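Local coordinates for metalloregulator ScaR (Streptococcus gordonii, PDB 3HRS), which acts as a manganese-responsive transcriptional repressor of the DtxR/MntR family, a homodimer that probably binds DNA when its metal sites are filled, at residues I51-K54 against K55-Y58; D159-D162 against L163-L167; G171-V174 against G175-I178. One frame throughout, in Å; residues are numbered along the deposited sequence.

Interaction 1: residues I51-K54 against K55-Y58; sequences IKDK and KAGY
D53 and G57 close a beta hairpin whose strands, 50-53 and 57-60, run antiparallel. A two-stranded hairpin of this kind is the wing of the winged-helix fold used by the N-terminal domains of the DtxR/MntR family. D53 and G57 form a hydrogen-bonded pair. D53 N donates to G57 O at 2.9 Å, and the return bond from G57 N to D53 O is weak. K54, K55 and A56 make the loop between them. The side chain of D53 reaches into this loop. From CB, CG is set anti to the backbone N (chi1 177°), which brings the carboxylate to the loop. CG lies 4.2 Å from K55 N. Beyond it, OD1 accepts from A56 N at 3.2 Å, met on the anti side and 17° out of the carboxylate plane. OD1 also sits 3.8 Å from A56 CB. The carboxylate thus ties the start of the loop to its far side. G57 has a positive phi, and at its backbone angles a CB would press on the carbonyl O of A56. On the exposed outer turn, K54 and K55 run side by side and point the same way. K54 CE lies 3.4 Å from K55 CD, while K54 NZ and K55 NZ stay 4.8 Å apart. Y58 OH makes a weak hydrogen bond to N23 OD1, and the Y58 side chain touches I21. K52 and Y58 form the next, non-hydrogen-bonded pair, where Y58 CA makes a CA-H...O contact with I51 O at 3.3 Å.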
ATOM      1  N   ILE A  51     -21.320  20.806 -12.398  1.00 68.23           N
ATOM      2  CA  ILE A  51     -22.461  21.730 -12.404  1.00 56.77           C
ATOM      3  C   ILE A  51     -23.699  21.065 -13.031  1.00 67.00           C
ATOM      4  O   ILE A  51     -23.571  20.142 -13.845  1.00 74.01           O
ATOM      5  CB  ILE A  51     -22.149  22.937 -13.258  1.00 50.41           C
ATOM      6  CG1 ILE A  51     -22.030  22.492 -14.726  1.00 52.14           C
ATOM      7  CG2 ILE A  51     -20.893  23.663 -12.737  1.00 40.16           C
ATOM      8  CD1 ILE A  51     -21.278  23.463 -15.627  1.00 50.20           C
ATOM      9  N   LYS A  52     -24.895  21.515 -12.662  1.00 70.32           N
ATOM     10  CA  LYS A  52     -26.114  20.995 -13.294  1.00 73.12           C
ATOM     11  C   LYS A  52     -26.150  21.390 -14.771  1.00 69.45           C
ATOM     12  O   LYS A  52     -25.623  22.425 -15.157  1.00 68.86           O
ATOM     13  CB  LYS A  52     -27.380  21.512 -12.597  1.00 74.10           C
ATOM     14  CG  LYS A  52     -27.829  20.720 -11.369  1.00 84.46           C
ATOM     15  CD  LYS A  52     -28.618  21.617 -10.406  1.00 96.31           C
ATOM     16  CE  LYS A  52     -29.483  20.824  -9.425  1.00104.05           C
ATOM     17  NZ  LYS A  52     -30.804  20.420 -10.020  1.00112.86           N
ATOM     18  N   ASP A  53     -26.760  20.564 -15.605  1.00 73.01           N
ATOM     19  CA  ASP A  53     -26.953  20.940 -17.001  1.00 79.81           C
ATOM     20  C   ASP A  53     -28.207  20.259 -17.546  1.00 79.70           C
ATOM     21  O   ASP A  53     -28.535  19.156 -17.112  1.00 78.98           O
ATOM     22  CB  ASP A  53     -25.722  20.588 -17.823  1.00 81.47           C
ATOM     23  CG  ASP A  53     -25.902  20.892 -19.281  1.00 83.89           C
ATOM     24  OD1 ASP A  53     -26.128  19.928 -20.060  1.00 90.30           O
ATOM     25  OD2 ASP A  53     -25.824  22.090 -19.644  1.00 70.31           O
ATOM     26  N   LYS A  54     -28.916  20.917 -18.468  1.00 85.25           N
ATOM     27  CA  LYS A  54     -30.180  20.369 -18.984  1.00 95.09           C
ATOM     28  C   LYS A  54     -30.019  19.013 -19.694  1.00 96.62           C
ATOM     29  O   LYS A  54     -30.522  17.989 -19.211  1.00 94.56           O
ATOM     30  CB  LYS A  54     -30.940  21.386 -19.868  1.00111.05           C
ATOM     31  CG  LYS A  54     -30.177  21.927 -21.101  1.00122.70           C
ATOM     32  CD  LYS A  54     -31.063  22.741 -22.107  1.00195.53           C
ATOM     33  CE  LYS A  54     -31.307  22.008 -23.466  1.00113.07           C
ATOM     34  NZ  LYS A  54     -31.563  22.902 -24.677  1.00113.27           N
ATOM     35  N   LYS A  55     -29.309  18.997 -20.823  1.00 98.80           N
ATOM     36  CA  LYS A  55     -29.214  17.789 -21.657  1.00 99.03           C
ATOM     37  C   LYS A  55     -28.441  16.655 -20.964  1.00 96.63           C
ATOM     38  O   LYS A  55     -28.774  15.475 -21.119  1.00103.69           O
ATOM     39  CB  LYS A  55     -28.564  18.103 -23.018  1.00104.87           C
ATOM     40  CG  LYS A  55     -28.894  19.485 -23.589  1.00119.92           C
ATOM     41  CD  LYS A  55     -29.691  19.432 -24.899  1.00128.60           C
ATOM     42  CE  LYS A  55     -28.760  19.369 -26.116  1.00132.86           C
ATOM     43  NZ  LYS A  55     -29.482  19.569 -27.411  1.00134.83           N
ATOM     44  N   ALA A  56     -27.412  16.998 -20.197  1.00 83.01           N
ATOM     45  CA  ALA A  56     -26.557  15.958 -19.632  1.00 69.63           C
ATOM     46  C   ALA A  56     -26.806  15.652 -18.147  1.00 69.86           C
ATOM     47  O   ALA A  56     -26.290  14.652 -17.612  1.00 67.09           O
ATOM     48  CB  ALA A  56     -25.076  16.287 -19.874  1.00 54.05           C
ATOM     49  N   GLY A  57     -27.573  16.509 -17.478  1.00 66.03           N
ATOM     50  CA  GLY A  57     -27.830  16.302 -16.065  1.00 74.43           C
ATOM     51  C   GLY A  57     -26.745  16.934 -15.222  1.00 79.50           C
ATOM     52  O   GLY A  57     -27.003  17.894 -14.481  1.00 86.02           O
ATOM     53  N   TYR A  58     -25.533  16.394 -15.328  1.00 70.80           N
ATOM     54  CA  TYR A  58     -24.366  17.072 -14.778  1.00 69.14           C
ATOM     55  C   TYR A  58     -23.242  17.086 -15.794  1.00 63.99           C
ATOM     56  O   TYR A  58     -23.119  16.165 -16.599  1.00 73.33           O
ATOM     57  CB  TYR A  58     -23.881  16.394 -13.515  1.00 65.31           C
ATOM     58  CG  TYR A  58     -24.936  16.180 -12.472  1.00 76.02           C
ATOM     59  CD1 TYR A  58     -25.630  14.990 -12.404  1.00 87.27           C
ATOM     60  CD2 TYR A  58     -25.214  17.151 -11.534  1.00 84.52           C
ATOM     61  CE1 TYR A  58     -26.589  14.776 -11.437  1.00 91.51           C
ATOM     62  CE2 TYR A  58     -26.170  16.945 -10.556  1.00 90.03           C
ATOM     63  CZ  TYR A  58     -26.854  15.755 -10.514  1.00 89.27           C
ATOM     64  OH  TYR A  58     -27.805  15.541  -9.543  1.00 90.34           O
TER

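Interaction 2: residues D159-D162 against L163-L167; sequences DNFD and LLTYL. With SO4 (sulfate ion), chain C; SO4 (sulfate ion), chain D.
The chain enters helix 161-168 at N160, whose carbonyl O takes the first helical bond from L164 N at 2.8 Å, nearly straight; Y166 N to D162 O repeats it two residues further along. N160 is the N-cap. Its OD1 accepts a weak capping bond from D162 N. The N160 and L163 side chains cross at about a right angle, with N160 ND2 close to L163 CB. F161 O has two donors from one residue, T165 N at 3.2 Å and T165 OG1 at 3.1 Å. The hydroxyl comes in almost in line with the carbonyl. With CG anti to N (chi1 171°), the F161 ring comes alongside T165, whose OG1 lies over one face, 3.5 Å from CE1. L164 CD2 lies beside the D159 backbone O, with D159 OD1 more distant. Two sulfates, probably from the crystallisation liquor, meet donors at this helix start. D159 N donates to O3 of the chain C sulfate at 2.8 Å, and F161 N bonds weakly to O2 of the chain D sulfate. H158 ND1 and R76 NH2 also bond to sulfate. In another crystal structure of this protein D159 binds zinc, as do E79, C122 and H124. No metal is bound to this chain; D159 OD2 is hydrogen-bonded to H75 NE2. H75 belongs to helix 62-84, so D159 links the FeoA-like domain to that helix. The F161 ring stacks on H94 of helix 90-101, while L164 and L167 pack on V157 of strand 150-157.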
ATOM      1  N   ASP A 159     -12.646  -2.823 -16.288  1.00 91.68           N
ATOM      2  CA  ASP A 159     -12.014  -3.489 -15.154  1.00 97.82           C
ATOM      3  C   ASP A 159     -12.916  -4.480 -14.402  1.00 96.65           C
ATOM      4  O   ASP A 159     -12.426  -5.412 -13.782  1.00 96.81           O
ATOM      5  CB  ASP A 159     -11.463  -2.441 -14.186  1.00105.53           C
ATOM      6  CG  ASP A 159     -10.025  -2.695 -13.844  1.00115.09           C
ATOM      7  OD1 ASP A 159      -9.595  -3.853 -14.017  1.00119.87           O
ATOM      8  OD2 ASP A 159      -9.318  -1.751 -13.439  1.00116.46           O
ATOM      9  N   ASN A 160     -14.225  -4.253 -14.450  1.00 94.81           N
ATOM     10  CA  ASN A 160     -15.238  -5.112 -13.822  1.00 96.20           C
ATOM     11  C   ASN A 160     -14.887  -6.617 -13.550  1.00 83.54           C
ATOM     12  O   ASN A 160     -14.664  -7.423 -14.477  1.00 76.93           O
ATOM     13  CB  ASN A 160     -16.531  -4.987 -14.634  1.00104.41           C
ATOM     14  CG  ASN A 160     -17.715  -5.624 -13.952  1.00119.38           C
ATOM     15  OD1 ASN A 160     -17.722  -5.804 -12.732  1.00129.17           O
ATOM     16  ND2 ASN A 160     -18.733  -5.968 -14.738  1.00119.34           N
ATOM     17  N   PHE A 161     -14.885  -6.994 -12.272  1.00 82.20           N
ATOM     18  CA  PHE A 161     -14.474  -8.333 -11.859  1.00 84.73           C
ATOM     19  C   PHE A 161     -15.350  -9.440 -12.440  1.00 88.18           C
ATOM     20  O   PHE A 161     -14.893 -10.582 -12.649  1.00 75.32           O
ATOM     21  CB  PHE A 161     -14.441  -8.449 -10.324  1.00 87.79           C
ATOM     22  CG  PHE A 161     -14.245  -9.860  -9.833  1.00 92.90           C
ATOM     23  CD1 PHE A 161     -13.118 -10.580 -10.188  1.00 93.46           C
ATOM     24  CD2 PHE A 161     -15.194 -10.470  -9.032  1.00 96.04           C
ATOM     25  CE1 PHE A 161     -12.943 -11.885  -9.753  1.00 98.16           C
ATOM     26  CE2 PHE A 161     -15.023 -11.767  -8.595  1.00 97.66           C
ATOM     27  CZ  PHE A 161     -13.894 -12.478  -8.957  1.00 98.67           C
ATOM     28  N   ASP A 162     -16.615  -9.116 -12.672  1.00 91.49           N
ATOM     29  CA  ASP A 162     -17.514 -10.110 -13.220  1.00100.15           C
ATOM     30  C   ASP A 162     -17.251 -10.224 -14.711  1.00 94.82           C
ATOM     31  O   ASP A 162     -17.242 -11.319 -15.275  1.00 99.47           O
ATOM     32  CB  ASP A 162     -18.970  -9.759 -12.919  1.00109.11           C
ATOM     33  CG  ASP A 162     -19.412 -10.250 -11.546  1.00116.52           C
ATOM     34  OD1 ASP A 162     -20.541  -9.905 -11.128  1.00121.50           O
ATOM     35  OD2 ASP A 162     -18.629 -10.980 -10.891  1.00111.64           O
ATOM     36  N   LEU A 163     -16.995  -9.088 -15.341  1.00 82.03           N
ATOM     37  CA  LEU A 163     -16.670  -9.085 -16.753  1.00 71.36           C
ATOM     38  C   LEU A 163     -15.379  -9.845 -16.982  1.00 75.09           C
ATOM     39  O   LEU A 163     -15.324 -10.698 -17.865  1.00 82.33           O
ATOM     40  CB  LEU A 163     -16.541  -7.661 -17.274  1.00 67.59           C
ATOM     41  CG  LEU A 163     -16.175  -7.523 -18.742  1.00 67.11           C
ATOM     42  CD1 LEU A 163     -17.263  -8.135 -19.567  1.00 73.99           C
ATOM     43  CD2 LEU A 163     -15.987  -6.055 -19.114  1.00 60.92           C
ATOM     44  N   LEU A 164     -14.345  -9.549 -16.192  1.00 65.49           N
ATOM     45  CA  LEU A 164     -13.076 -10.234 -16.378  1.00 62.57           C
ATOM     46  C   LEU A 164     -13.297 -11.734 -16.282  1.00 81.70           C
ATOM     47  O   LEU A 164     -12.848 -12.497 -17.149  1.00 87.05           O
ATOM     48  CB  LEU A 164     -12.029  -9.777 -15.365  1.00 63.81           C
ATOM     49  CG  LEU A 164     -11.041  -8.657 -15.736  1.00 65.92           C
ATOM     50  CD1 LEU A 164     -11.497  -7.789 -16.882  1.00 67.20           C
ATOM     51  CD2 LEU A 164     -10.795  -7.778 -14.540  1.00 58.28           C
ATOM     52  N   THR A 165     -13.998 -12.150 -15.231  1.00 90.72           N
ATOM     53  CA  THR A 165     -14.262 -13.571 -14.997  1.00 98.84           C
ATOM     54  C   THR A 165     -14.951 -14.192 -16.215  1.00 98.12           C
ATOM     55  O   THR A 165     -14.585 -15.272 -16.673  1.00 94.17           O
ATOM     56  CB  THR A 165     -15.075 -13.801 -13.692  1.00 92.14           C
ATOM     57  OG1 THR A 165     -14.229 -13.599 -12.555  1.00 89.11           O
ATOM     58  CG2 THR A 165     -15.597 -15.203 -13.623  1.00 96.90           C
ATOM     59  N   TYR A 166     -15.926 -13.480 -16.756  1.00 99.23           N
ATOM     60  CA  TYR A 166     -16.602 -13.905 -17.974  1.00103.13           C
ATOM     61  C   TYR A 166     -15.634 -14.041 -19.145  1.00 96.72           C
ATOM     62  O   TYR A 166     -15.752 -14.956 -19.954  1.00 98.68           O
ATOM     63  CB  TYR A 166     -17.702 -12.899 -18.334  1.00109.77           C
ATOM     64  CG  TYR A 166     -18.316 -13.100 -19.705  1.00114.53           C
ATOM     65  CD1 TYR A 166     -19.245 -14.114 -19.935  1.00118.64           C
ATOM     66  CD2 TYR A 166     -17.978 -12.270 -20.765  1.00111.11           C
ATOM     67  CE1 TYR A 166     -19.810 -14.296 -21.183  1.00116.33           C
ATOM     68  CE2 TYR A 166     -18.542 -12.445 -22.017  1.00111.36           C
ATOM     69  CZ  TYR A 166     -19.451 -13.458 -22.219  1.00112.90           C
ATOM     70  OH  TYR A 166     -20.004 -13.631 -23.463  1.00116.26           O
ATOM     71  N   LEU A 167     -14.684 -13.121 -19.242  1.00 87.86           N
ATOM     72  CA  LEU A 167     -13.763 -13.121 -20.367  1.00 83.12           C
ATOM     73  C   LEU A 167     -12.721 -14.233 -20.261  1.00 89.41           C
ATOM     74  O   LEU A 167     -12.449 -14.905 -21.258  1.00 89.13           O
ATOM     75  CB  LEU A 167     -13.102 -11.756 -20.514  1.00 79.61           C
ATOM     76  CG  LEU A 167     -14.099 -10.708 -21.002  1.00 85.29           C
ATOM     77  CD1 LEU A 167     -13.654  -9.282 -20.700  1.00 81.40           C
ATOM     78  CD2 LEU A 167     -14.339 -10.905 -22.481  1.00 89.77           C
TER
HETATM   79  S   SO4 C 216     -12.513   0.815 -16.809  1.00102.22           S
HETATM   80  O1  SO4 C 216     -11.968   0.388 -18.105  1.00100.60           O
HETATM   81  O2  SO4 C 216     -13.168   2.104 -17.004  1.00107.41           O
HETATM   82  O3  SO4 C 216     -13.505  -0.144 -16.301  1.00 93.67           O
HETATM   83  O4  SO4 C 216     -11.413   0.956 -15.839  1.00 97.36           O
HETATM   84  S   SO4 D 217     -15.153  -4.627  -9.227  1.00156.94           S
HETATM   85  O1  SO4 D 217     -15.091  -4.385  -7.788  1.00160.68           O
HETATM   86  O2  SO4 D 217     -14.111  -5.593  -9.568  1.00153.60           O
HETATM   87  O3  SO4 D 217     -16.485  -5.128  -9.572  1.00152.66           O
HETATM   88  O4  SO4 D 217     -14.901  -3.385  -9.958  1.00158.31           O

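Interaction 3: residues G171-V174 against G175-I178; sequences GLQV and GKTI
K176 sends CG anti to its carbonyl carbon and then bends at chi3 (-142°), which folds its amine back over Q173 and G171. Q173 is extended, with CG anti to N (chi1 -177°), and the K176 chain crosses it at about a right angle. K176 NZ has two weak hydrogen bonds, to Q173 OE1 at 3.1 Å and to G171 O at 3.3 Å. Its CE also lies 3.5 Å from Q173 CB. The backbone here makes a beta turn resembling type II, distorted at G175. K176 N donates to Q173 O at 3.1 Å, with V174 and G175 at the corners. G175 has backbone angles at which a CB would run into V174 O. G171, of positive phi, is the C-prime residue of the Schellman motif that ends helix 161-168. On the buried side L172 CD2 meets I178 CD1 at 3.7 Å. This turn leads the chain from the helix into strand 177-184. Backbone bonds join G175 and K176 to L154 of strand 150-157. L172 also packs on L154, V174 on V157 of that strand and on H124, and I178 on L192 and V194 of strand 189-194.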
ATOM      1  N   GLY A 171     -11.926 -17.265 -22.671  1.00 95.03           N
ATOM      2  CA  GLY A 171     -10.619 -17.030 -23.263  1.00 99.52           C
ATOM      3  C   GLY A 171     -10.518 -15.764 -24.090  1.00102.95           C
ATOM      4  O   GLY A 171      -9.910 -15.749 -25.161  1.00108.02           O
ATOM      5  N   LEU A 172     -11.131 -14.698 -23.592  1.00 96.23           N
ATOM      6  CA  LEU A 172     -11.018 -13.396 -24.216  1.00 88.11           C
ATOM      7  C   LEU A 172     -10.072 -12.586 -23.379  1.00 88.77           C
ATOM      8  O   LEU A 172     -10.246 -12.475 -22.174  1.00 93.86           O
ATOM      9  CB  LEU A 172     -12.379 -12.723 -24.304  1.00 86.01           C
ATOM     10  CG  LEU A 172     -13.099 -13.116 -25.589  1.00 84.35           C
ATOM     11  CD1 LEU A 172     -14.575 -12.868 -25.461  1.00 84.98           C
ATOM     12  CD2 LEU A 172     -12.508 -12.356 -26.766  1.00 82.47           C
ATOM     13  N   GLN A 173      -9.055 -12.033 -24.019  1.00 89.53           N
ATOM     14  CA  GLN A 173      -7.933 -11.467 -23.290  1.00 89.64           C
ATOM     15  C   GLN A 173      -7.372 -10.282 -24.049  1.00 78.19           C
ATOM     16  O   GLN A 173      -7.281 -10.286 -25.275  1.00 75.91           O
ATOM     17  CB  GLN A 173      -6.847 -12.528 -23.064  1.00 96.71           C
ATOM     18  CG  GLN A 173      -5.647 -12.070 -22.235  1.00112.28           C
ATOM     19  CD  GLN A 173      -4.503 -13.093 -22.223  1.00122.57           C
ATOM     20  OE1 GLN A 173      -4.723 -14.291 -22.419  1.00131.61           O
ATOM     21  NE2 GLN A 173      -3.277 -12.616 -21.999  1.00117.28           N
ATOM     22  N   VAL A 174      -7.006  -9.253 -23.309  1.00 65.69           N
ATOM     23  CA  VAL A 174      -6.459  -8.085 -23.951  1.00 75.53           C
ATOM     24  C   VAL A 174      -5.230  -8.519 -24.714  1.00 76.27           C
ATOM     25  O   VAL A 174      -4.278  -9.022 -24.117  1.00 80.90           O
ATOM     26  CB  VAL A 174      -6.047  -7.026 -22.925  1.00 82.07           C
ATOM     27  CG1 VAL A 174      -5.965  -5.680 -23.598  1.00 84.40           C
ATOM     28  CG2 VAL A 174      -7.036  -7.004 -21.766  1.00 80.94           C
ATOM     29  N   GLY A 175      -5.250  -8.328 -26.025  1.00 73.67           N
ATOM     30  CA  GLY A 175      -4.113  -8.674 -26.850  1.00 89.40           C
ATOM     31  C   GLY A 175      -4.445  -9.678 -27.937  1.00110.13           C
ATOM     32  O   GLY A 175      -3.981  -9.535 -29.068  1.00116.28           O
ATOM     33  N   LYS A 176      -5.244 -10.692 -27.610  1.00117.07           N
ATOM     34  CA  LYS A 176      -5.626 -11.695 -28.604  1.00123.37           C
ATOM     35  C   LYS A 176      -6.300 -11.056 -29.803  1.00121.27           C
ATOM     36  O   LYS A 176      -6.792  -9.931 -29.732  1.00120.06           O
ATOM     37  CB  LYS A 176      -6.531 -12.781 -28.011  1.00131.89           C
ATOM     38  CG  LYS A 176      -5.767 -13.904 -27.327  1.00141.46           C
ATOM     39  CD  LYS A 176      -6.671 -14.741 -26.437  1.00143.12           C
ATOM     40  CE  LYS A 176      -5.919 -15.153 -25.172  1.00142.16           C
ATOM     41  NZ  LYS A 176      -6.823 -15.720 -24.133  1.00140.31           N
ATOM     42  N   THR A 177      -6.310 -11.784 -30.912  1.00124.38           N
ATOM     43  CA  THR A 177      -6.921 -11.287 -32.129  1.00124.36           C
ATOM     44  C   THR A 177      -8.340 -11.837 -32.226  1.00119.68           C
ATOM     45  O   THR A 177      -8.651 -12.905 -31.696  1.00115.72           O
ATOM     46  CB  THR A 177      -6.105 -11.662 -33.381  1.00132.14           C
ATOM     47  OG1 THR A 177      -4.712 -11.741 -33.044  1.00130.39           O
ATOM     48  CG2 THR A 177      -6.312 -10.621 -34.481  1.00133.33           C
ATOM     49  N   ILE A 178      -9.196 -11.096 -32.915  1.00115.15           N
ATOM     50  CA  ILE A 178     -10.625 -11.305 -32.825  1.00110.18           C
ATOM     51  C   ILE A 178     -11.246 -11.126 -34.199  1.00117.56           C
ATOM     52  O   ILE A 178     -11.008 -10.113 -34.858  1.00122.48           O
ATOM     53  CB  ILE A 178     -11.234 -10.298 -31.811  1.00109.64           C
ATOM     54  CG1 ILE A 178     -11.162 -10.871 -30.395  1.00113.32           C
ATOM     55  CG2 ILE A 178     -12.658  -9.941 -32.150  1.00107.64           C
ATOM     56  CD1 ILE A 178     -11.579 -12.322 -30.318  1.00119.09           C
TER

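How the interactions relate
Interaction 1 is a surface contact in the N-terminal DNA-binding region, made of polar backbone bonds, one carboxylate and solvent-facing lysines. Its centre is 31 Å from that of interaction 2 and 37 Å from that of interaction 3, across the centre of the chain. Interactions 2 and 3 both belong to the FeoA-like domain and are partly buried. They are consecutive: 159-167 starts the helix, and 171-178 leads from its end into a strand. They meet at a probable hydrogen bond, L172 N to L167 O, 2.7 Å. Both place leucines against strand 150-157 and approach H124. Interaction 2 has sulfates at its donors and holds a zinc-binding residue, D159; interaction 3 combines a backbone turn bond, weak lysine amine bonds and an apolar pair.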